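Local coordinates for retropepsin-like aspartic endopeptidase domain-containing protein (Legionella pneumophila subsp. pneumophila str. Philadelphia 1, PDB 2PMA), which is of unknown function but belongs to a family of putative proteases in the peptidase AA clan and probably has a retropepsin-like aspartic peptidase fold, at residues Leu18-Lys23 and Val53-Gly58; Ser32-Asn37 and Asn113-Leu118. All blocks are in the same frame, centred on the assembly; numbering follows the deposited sequence. Where two conformers were deposited one is given.

Contact 1: residues Leu18-Lys23 and Val53-Gly58; sequences LTLSAK and VPTKTG. With ACT (acetate ion), chain C.
Leu18 and Leu20 of one strand face Val53 and Thr55 of another, and the two segments cross steeply, their axes 77° apart and 10.3 Å at closest approach. That spacing is too wide for backbone pairing; apolar side chains fill it, as in the packing of two layers of a curled beta-sheet. Leu18, with CG anti to its backbone N (chi1 173°), splits its branches between two partners: CD2 meets Val53 CG1 at 4.1 Å, while CD1 touches Thr55 CG2. Leu20 lies more loosely, CD2 at 4.3 Å from Thr55 CG2. The forked leucine ends are long enough to span the gap, and beta-branched Val53 and Thr55 suit an extended strand. Thr55 serves two ends, giving its methyl to the leucines and its hydroxyl to the type I turn Thr55-Gly58. Thr55 OG1 donates to Gly58 O (2.7 Å) on an in-plane lone pair, and accepts from Thr57 N in an ST turn. The positive phi of Gly58 (101°) suits a residue without CB. An acetate ion, probably from the crystallisation liquor, takes a 2.6 Å hydrogen bond through its O from Thr57 OG1. Strand 58-71 borders the contact through Tyr60 and Phe62, strand 8-13 pairs with 18-24, and Leu33 of strand 31-43 packs against both Leu20 and Val53.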
ATOM      1  N   LEU A  18      -4.993  10.646  -0.486  1.00 25.59           N
ATOM      2  CA  LEU A  18      -3.703  10.776   0.182  1.00 25.63           C
ATOM      3  C   LEU A  18      -2.655  10.258  -0.794  1.00 25.15           C
ATOM      4  O   LEU A  18      -2.633   9.062  -1.065  1.00 25.50           O
ATOM      5  CB  LEU A  18      -3.674   9.904   1.446  1.00 25.13           C
ATOM      6  CG  LEU A  18      -2.296   9.834   2.151  1.00 27.41           C
ATOM      7  CD1 LEU A  18      -1.801  11.244   2.548  1.00 27.07           C
ATOM      8  CD2 LEU A  18      -2.427   8.934   3.372  1.00 25.61           C
ATOM      9  N   THR A  19      -1.822  11.160  -1.299  1.00 25.51           N
ATOM     10  CA  THR A  19      -0.770  10.776  -2.239  1.00 26.95           C
ATOM     11  C   THR A  19       0.552  10.563  -1.481  1.00 27.06           C
ATOM     12  O   THR A  19       0.988  11.427  -0.704  1.00 27.72           O
ATOM     13  CB  THR A  19      -0.665  11.794  -3.387  1.00 27.17           C
ATOM     14  OG1 THR A  19      -1.933  11.880  -4.038  1.00 27.82           O
ATOM     15  CG2 THR A  19       0.353  11.332  -4.445  1.00 27.57           C
ATOM     16  N   LEU A  20       1.161   9.402  -1.676  1.00 25.61           N
ATOM     17  CA  LEU A  20       2.394   9.018  -0.968  1.00 26.64           C
ATOM     18  C   LEU A  20       3.446   8.594  -1.991  1.00 27.59           C
ATOM     19  O   LEU A  20       3.096   8.145  -3.106  1.00 27.18           O
ATOM     20  CB  LEU A  20       2.131   7.812  -0.066  1.00 28.36           C
ATOM     21  CG  LEU A  20       1.082   7.962   1.038  1.00 30.19           C
ATOM     22  CD1 LEU A  20       0.964   6.666   1.808  1.00 29.98           C
ATOM     23  CD2 LEU A  20       1.489   9.109   1.969  1.00 33.08           C
ATOM     24  N   SER A  21       4.714   8.760  -1.640  1.00 27.15           N
ATOM     25  CA  SER A  21       5.790   8.116  -2.435  1.00 27.23           C
ATOM     26  C   SER A  21       5.774   6.623  -2.157  1.00 27.57           C
ATOM     27  O   SER A  21       5.720   6.201  -0.991  1.00 28.93           O
ATOM     28  CB  SER A  21       7.154   8.698  -2.046  1.00 27.51           C
ATOM     29  OG  SER A  21       7.272   9.954  -2.638  1.00 29.32           O
ATOM     30  N   ALA A  22       5.774   5.813  -3.212  1.00 25.63           N
ATOM     31  CA  ALA A  22       5.701   4.373  -3.064  1.00 26.12           C
ATOM     32  C   ALA A  22       6.945   3.802  -3.746  1.00 25.61           C
ATOM     33  O   ALA A  22       7.325   4.270  -4.821  1.00 26.68           O
ATOM     34  CB  ALA A  22       4.433   3.828  -3.745  1.00 25.81           C
ATOM     35  N   LYS A  23       7.593   2.835  -3.117  1.00 25.02           N
ATOM     36  CA  LYS A  23       8.674   2.129  -3.775  1.00 25.06           C
ATOM     37  C   LYS A  23       8.115   0.884  -4.431  1.00 25.34           C
ATOM     38  O   LYS A  23       7.346   0.140  -3.827  1.00 25.01           O
ATOM     39  CB  LYS A  23       9.789   1.759  -2.782  1.00 25.76           C
ATOM     40  CG  LYS A  23      10.991   1.093  -3.451  1.00 26.69           C
ATOM     41  CD  LYS A  23      12.226   1.150  -2.592  1.00 30.36           C
ATOM     42  CE  LYS A  23      12.096   0.173  -1.433  1.00 31.66           C
ATOM     43  NZ  LYS A  23      13.457   0.012  -0.773  1.00 34.02           N
ATOM     44  N   VAL A  53      -2.812   6.219   8.870  1.00 25.74           N
ATOM     45  CA  VAL A  53      -1.514   6.507   8.276  1.00 24.66           C
ATOM     46  C   VAL A  53      -0.963   7.872   8.717  1.00 25.07           C
ATOM     47  O   VAL A  53      -1.553   8.910   8.391  1.00 24.20           O
ATOM     48  CB  VAL A  53      -1.629   6.480   6.721  1.00 24.02           C
ATOM     49  CG1 VAL A  53      -0.244   6.807   6.042  1.00 26.52           C
ATOM     50  CG2 VAL A  53      -2.208   5.116   6.273  1.00 25.04           C
ATOM     51  N   PRO A  54       0.174   7.888   9.443  1.00 25.32           N
ATOM     52  CA  PRO A  54       0.755   9.165   9.897  1.00 25.80           C
ATOM     53  C   PRO A  54       1.633   9.774   8.805  1.00 26.22           C
ATOM     54  O   PRO A  54       2.310   9.044   8.081  1.00 26.15           O
ATOM     55  CB  PRO A  54       1.588   8.775  11.128  1.00 28.01           C
ATOM     56  CG  PRO A  54       1.932   7.279  10.917  1.00 27.47           C
ATOM     57  CD  PRO A  54       0.898   6.692   9.944  1.00 26.00           C
ATOM     58  N   THR A  55       1.564  11.083   8.614  1.00 25.42           N
ATOM     59  CA  THR A  55       2.403  11.720   7.585  1.00 25.86           C
ATOM     60  C   THR A  55       2.899  13.052   8.109  1.00 26.48           C
ATOM     61  O   THR A  55       2.480  13.511   9.183  1.00 25.72           O
ATOM     62  CB  THR A  55       1.619  12.027   6.270  1.00 27.13           C
ATOM     63  OG1 THR A  55       0.764  13.143   6.513  1.00 26.43           O
ATOM     64  CG2 THR A  55       0.743  10.842   5.802  1.00 26.87           C
ATOM     65  N   LYS A  56       3.748  13.713   7.328  1.00 28.44           N
ATOM     66  CA  LYS A  56       4.152  15.081   7.677  1.00 31.39           C
ATOM     67  C   LYS A  56       3.006  16.095   7.653  1.00 30.31           C
ATOM     68  O   LYS A  56       3.088  17.159   8.289  1.00 32.43           O
ATOM     69  CB  LYS A  56       5.303  15.536   6.766  1.00 32.40           C
ATOM     70  CG  LYS A  56       6.553  14.705   7.003  1.00 38.00           C
ATOM     71  CD  LYS A  56       7.139  14.940   8.397  1.00 46.41           C
ATOM     72  CE  LYS A  56       7.438  13.619   9.148  1.00 51.09           C
ATOM     73  NZ  LYS A  56       8.088  12.557   8.293  1.00 54.31           N
ATOM     74  N   THR A  57       1.946  15.792   6.912  1.00 31.00           N
ATOM     75  CA  THR A  57       0.780  16.702   6.899  1.00 30.46           C
ATOM     76  C   THR A  57      -0.328  16.226   7.848  1.00 31.13           C
ATOM     77  O   THR A  57      -1.521  16.567   7.650  1.00 32.50           O
ATOM     78  CB  THR A  57       0.202  16.871   5.481  1.00 29.59           C
ATOM     79  OG1 THR A  57      -0.346  15.628   5.000  1.00 30.06           O
ATOM     80  CG2 THR A  57       1.294  17.401   4.528  1.00 32.20           C
ATOM     81  N   GLY A  58       0.032  15.393   8.837  1.00 28.00           N
ATOM     82  CA  GLY A  58      -0.947  14.871   9.760  1.00 25.24           C
ATOM     83  C   GLY A  58      -1.408  13.449   9.496  1.00 24.26           C
ATOM     84  O   GLY A  58      -0.845  12.719   8.646  1.00 24.70           O
TER
HETATM   85  C   ACT C 203       1.021  14.122   2.101  1.00 56.67           C
HETATM   86  O   ACT C 203      -0.049  14.487   2.645  1.00 56.18           O
HETATM   87  OXT ACT C 203       1.915  13.674   2.854  1.00 57.10           O
HETATM   88  CH3 ACT C 203       1.235  14.217   0.622  1.00 56.49           C

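Contact 2: residues Ser32-Asn37 and Asn113-Leu118; sequences SLHAVN and NRKRFL
His34, where strand 31-43 is interrupted, meets the irregular loop Asn113-Leu118, and the backbones come nearest at His34 and Asn113, with CA atoms 6.0 Å apart. This is a strand-to-loop contact of a mainly beta domain, consistent with the retropepsin-like aspartic peptidase fold: the loop leaves strand 103-112, which runs parallel to strand 31-43, and leads into strand 121-123. The imidazole is the centre of the contact. CG anti to the backbone N (chi1 178°) carries the ring away from the strand toward the loop. Arg114 O lies over one face, 3.2 Å above the plane and offset toward the rim, and Lys115 CA sits over the same face as a CH-pi donor, 4.2 Å from the ring centroid. The thin, flat ring lets the loop backbone lie close over it; the carbonyl's negative end would suit a ring carrying some positive charge. Phe117 comes obliquely, its plane inclined by 52° to the imidazole and its CE1 3.8 Å from His34 ND1. Lys115 turns back toward the ring, but its ammonium end sits too close to His34 CE1 in the model, so the exact position of NZ is doubtful. Pro54 of strand 46-55 also packs on His34. Farther along, a water molecule joins the segments, donating to Ala35 O at 2.8 Å and accepting a weak hydrogen bond from Asn113 ND2.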
ATOM      1  N   SER A  32       3.241  -3.207   1.518  1.00 24.98           N
ATOM      2  CA  SER A  32       3.221  -2.875   2.944  0.50 25.08           C
ATOM      3  C   SER A  32       3.060  -1.376   3.094  1.00 25.03           C
ATOM      4  O   SER A  32       3.509  -0.591   2.239  1.00 25.43           O
ATOM      5  CB  SER A  32       4.486  -3.344   3.663  0.50 25.23           C
ATOM      6  OG  SER A  32       5.642  -2.824   3.053  0.50 24.39           O
ATOM      7  N   LEU A  33       2.395  -0.992   4.170  1.00 24.88           N
ATOM      8  CA  LEU A  33       2.095   0.396   4.445  1.00 25.16           C
ATOM      9  C   LEU A  33       2.250   0.632   5.940  1.00 25.40           C
ATOM     10  O   LEU A  33       1.664  -0.119   6.759  1.00 23.93           O
ATOM     11  CB  LEU A  33       0.617   0.654   4.073  1.00 26.55           C
ATOM     12  CG  LEU A  33       0.006   2.028   4.425  1.00 25.93           C
ATOM     13  CD1 LEU A  33       0.685   3.224   3.650  1.00 28.49           C
ATOM     14  CD2 LEU A  33      -1.506   2.043   4.114  1.00 26.55           C
ATOM     15  N   HIS A  34       3.016   1.645   6.328  1.00 25.71           N
ATOM     16  CA  HIS A  34       3.114   1.926   7.771  1.00 26.85           C
ATOM     17  C   HIS A  34       1.803   2.515   8.288  1.00 26.00           C
ATOM     18  O   HIS A  34       1.273   3.502   7.747  1.00 25.69           O
ATOM     19  CB  HIS A  34       4.294   2.821   8.108  1.00 28.24           C
ATOM     20  CG  HIS A  34       4.375   3.153   9.571  1.00 30.89           C
ATOM     21  ND1 HIS A  34       4.470   4.445  10.035  1.00 36.38           N
ATOM     22  CD2 HIS A  34       4.296   2.362  10.670  1.00 31.29           C
ATOM     23  CE1 HIS A  34       4.503   4.435  11.359  1.00 30.72           C
ATOM     24  NE2 HIS A  34       4.377   3.189  11.772  1.00 35.67           N
ATOM     25  N   ALA A  35       1.258   1.903   9.330  1.00 24.68           N
ATOM     26  CA  ALA A  35      -0.009   2.342   9.843  1.00 24.96           C
ATOM     27  C   ALA A  35       0.067   2.130  11.344  1.00 26.06           C
ATOM     28  O   ALA A  35       0.766   1.229  11.837  1.00 26.24           O
ATOM     29  CB  ALA A  35      -1.182   1.523   9.250  1.00 24.36           C
ATOM     30  N   VAL A  36      -0.612   2.989  12.054  1.00 26.53           N
ATOM     31  CA  VAL A  36      -0.686   2.909  13.555  1.00 25.96           C
ATOM     32  C   VAL A  36      -2.137   2.890  14.074  1.00 25.33           C
ATOM     33  O   VAL A  36      -3.070   3.157  13.303  1.00 25.10           O
ATOM     34  CB  VAL A  36       0.101   4.080  14.191  1.00 26.85           C
ATOM     35  CG1 VAL A  36       1.580   4.050  13.714  1.00 26.94           C
ATOM     36  CG2 VAL A  36      -0.505   5.430  13.787  1.00 28.16           C
ATOM     37  N   ASN A  37      -2.333   2.587  15.366  0.50 24.54           N
ATOM     38  CA  ASN A  37      -3.661   2.675  15.987  0.50 25.46           C
ATOM     39  C   ASN A  37      -4.678   1.752  15.318  0.50 25.58           C
ATOM     40  O   ASN A  37      -5.796   2.163  14.968  0.50 25.90           O
ATOM     41  CB  ASN A  37      -4.171   4.142  15.965  0.50 26.22           C
ATOM     42  CG  ASN A  37      -3.221   5.119  16.686  0.50 25.82           C
ATOM     43  OD1 ASN A  37      -3.132   6.306  16.338  0.50 28.77           O
ATOM     44  ND2 ASN A  37      -2.527   4.630  17.683  0.50 26.38           N
ATOM     45  N   ASN A 113       4.637  -1.947  11.346  1.00 30.69           N
ATOM     46  CA  ASN A 113       4.856  -1.175  12.563  1.00 33.69           C
ATOM     47  C   ASN A 113       6.087  -0.272  12.479  1.00 36.71           C
ATOM     48  O   ASN A 113       6.218   0.634  13.286  1.00 36.99           O
ATOM     49  CB  ASN A 113       5.079  -2.135  13.764  1.00 32.92           C
ATOM     50  CG  ASN A 113       3.854  -2.984  14.072  1.00 32.16           C
ATOM     51  OD1 ASN A 113       3.951  -4.146  14.558  1.00 32.33           O
ATOM     52  ND2 ASN A 113       2.717  -2.432  13.793  1.00 27.82           N
ATOM     53  N   ARG A 114       6.990  -0.541  11.535  1.00 39.99           N
ATOM     54  CA  ARG A 114       8.245   0.199  11.501  1.00 44.08           C
ATOM     55  C   ARG A 114       8.048   1.623  10.976  1.00 45.97           C
ATOM     56  O   ARG A 114       7.480   1.824   9.895  1.00 44.90           O
ATOM     57  CB  ARG A 114       9.315  -0.549  10.711  1.00 44.66           C
ATOM     58  CG  ARG A 114      10.719  -0.003  10.935  1.00 49.28           C
ATOM     59  CD  ARG A 114      11.354  -0.518  12.233  1.00 55.99           C
ATOM     60  NE  ARG A 114      12.096   0.531  12.939  1.00 58.82           N
ATOM     61  CZ  ARG A 114      11.563   1.370  13.829  1.00 60.64           C
ATOM     62  NH1 ARG A 114      12.328   2.280  14.415  1.00 61.21           N
ATOM     63  NH2 ARG A 114      10.269   1.306  14.144  1.00 60.92           N
ATOM     64  N   LYS A 115       8.524   2.583  11.775  1.00 48.82           N
ATOM     65  CA  LYS A 115       8.494   4.015  11.462  1.00 51.71           C
ATOM     66  C   LYS A 115       9.850   4.512  10.923  1.00 53.32           C
ATOM     67  O   LYS A 115      10.003   5.707  10.644  1.00 54.44           O
ATOM     68  CB  LYS A 115       8.061   4.837  12.692  1.00 51.79           C
ATOM     69  CG  LYS A 115       7.773   6.330  12.380  1.00 53.30           C
ATOM     70  CD  LYS A 115       6.967   7.059  13.478  1.00 52.14           C
ATOM     71  CE  LYS A 115       5.472   7.220  13.088  1.00 51.23           C
ATOM     72  NZ  LYS A 115       4.615   6.107  13.596  1.00 44.07           N
ATOM     73  N   ARG A 116      10.814   3.590  10.799  1.00 54.30           N
ATOM     74  CA  ARG A 116      12.094   3.845  10.133  0.50 54.53           C
ATOM     75  C   ARG A 116      12.015   3.326   8.694  1.00 54.37           C
ATOM     76  O   ARG A 116      11.805   2.130   8.463  1.00 55.18           O
ATOM     77  CB  ARG A 116      13.255   3.214  10.930  0.50 54.87           C
ATOM     78  CG  ARG A 116      14.290   2.406  10.129  0.50 55.70           C
ATOM     79  CD  ARG A 116      14.060   0.907  10.300  0.50 56.57           C
ATOM     80  NE  ARG A 116      14.537   0.112   9.169  0.50 57.66           N
ATOM     81  CZ  ARG A 116      13.754  -0.485   8.269  0.50 57.56           C
ATOM     82  NH1 ARG A 116      12.433  -0.395   8.341  0.50 57.91           N
ATOM     83  NH2 ARG A 116      14.299  -1.188   7.286  0.50 58.44           N
ATOM     84  N   PHE A 117      12.166   4.226   7.726  1.00 53.24           N
ATOM     85  CA  PHE A 117      11.963   3.888   6.316  1.00 51.61           C
ATOM     86  C   PHE A 117      12.079   5.164   5.507  1.00 50.31           C
ATOM     87  O   PHE A 117      11.947   6.264   6.060  1.00 50.01           O
ATOM     88  CB  PHE A 117      10.558   3.292   6.101  1.00 52.03           C
ATOM     89  CG  PHE A 117       9.427   4.179   6.608  1.00 52.20           C
ATOM     90  CD1 PHE A 117       8.819   3.914   7.833  1.00 52.08           C
ATOM     91  CD2 PHE A 117       8.987   5.279   5.861  1.00 53.41           C
ATOM     92  CE1 PHE A 117       7.790   4.715   8.302  1.00 52.33           C
ATOM     93  CE2 PHE A 117       7.976   6.103   6.321  1.00 51.82           C
ATOM     94  CZ  PHE A 117       7.354   5.814   7.544  1.00 53.99           C
ATOM     95  N   LEU A 118      12.292   5.032   4.200  1.00 48.31           N
ATOM     96  CA  LEU A 118      12.277   6.216   3.341  1.00 46.36           C
ATOM     97  C   LEU A 118      10.894   6.468   2.716  1.00 44.48           C
ATOM     98  O   LEU A 118      10.479   7.632   2.592  1.00 44.82           O
ATOM     99  CB  LEU A 118      13.344   6.101   2.251  1.00 47.26           C
ATOM    100  CG  LEU A 118      14.076   7.386   1.835  1.00 49.45           C
ATOM    101  CD1 LEU A 118      15.074   7.085   0.723  1.00 50.62           C
ATOM    102  CD2 LEU A 118      13.128   8.535   1.422  1.00 51.98           C
TER
HETATM  103  O   HOH W   1       1.767  -0.001  14.135  1.00 24.49           O

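Overall arrangement
Contact 1 is mostly buried and contact 2 lies at the surface, yet their centres are only about 10 Å apart and both draw on the same mixed sheet, in which strands 31-43 and 46-55 are antiparallel neighbours. The alternating residues of strand 31-43 connect them: Leu33 reaches the apolar layer of contact 1, while His34 belongs to contact 2. Pro54 similarly departs from its neighbours Val53 and Thr55, touching His34. Chemistry follows place: aliphatic branches meet between crossing strands in contact 1, whereas contact 2 combines an aromatic pair, a carbonyl over imidazole and a water bridge between strand and loop, weak on the loop side.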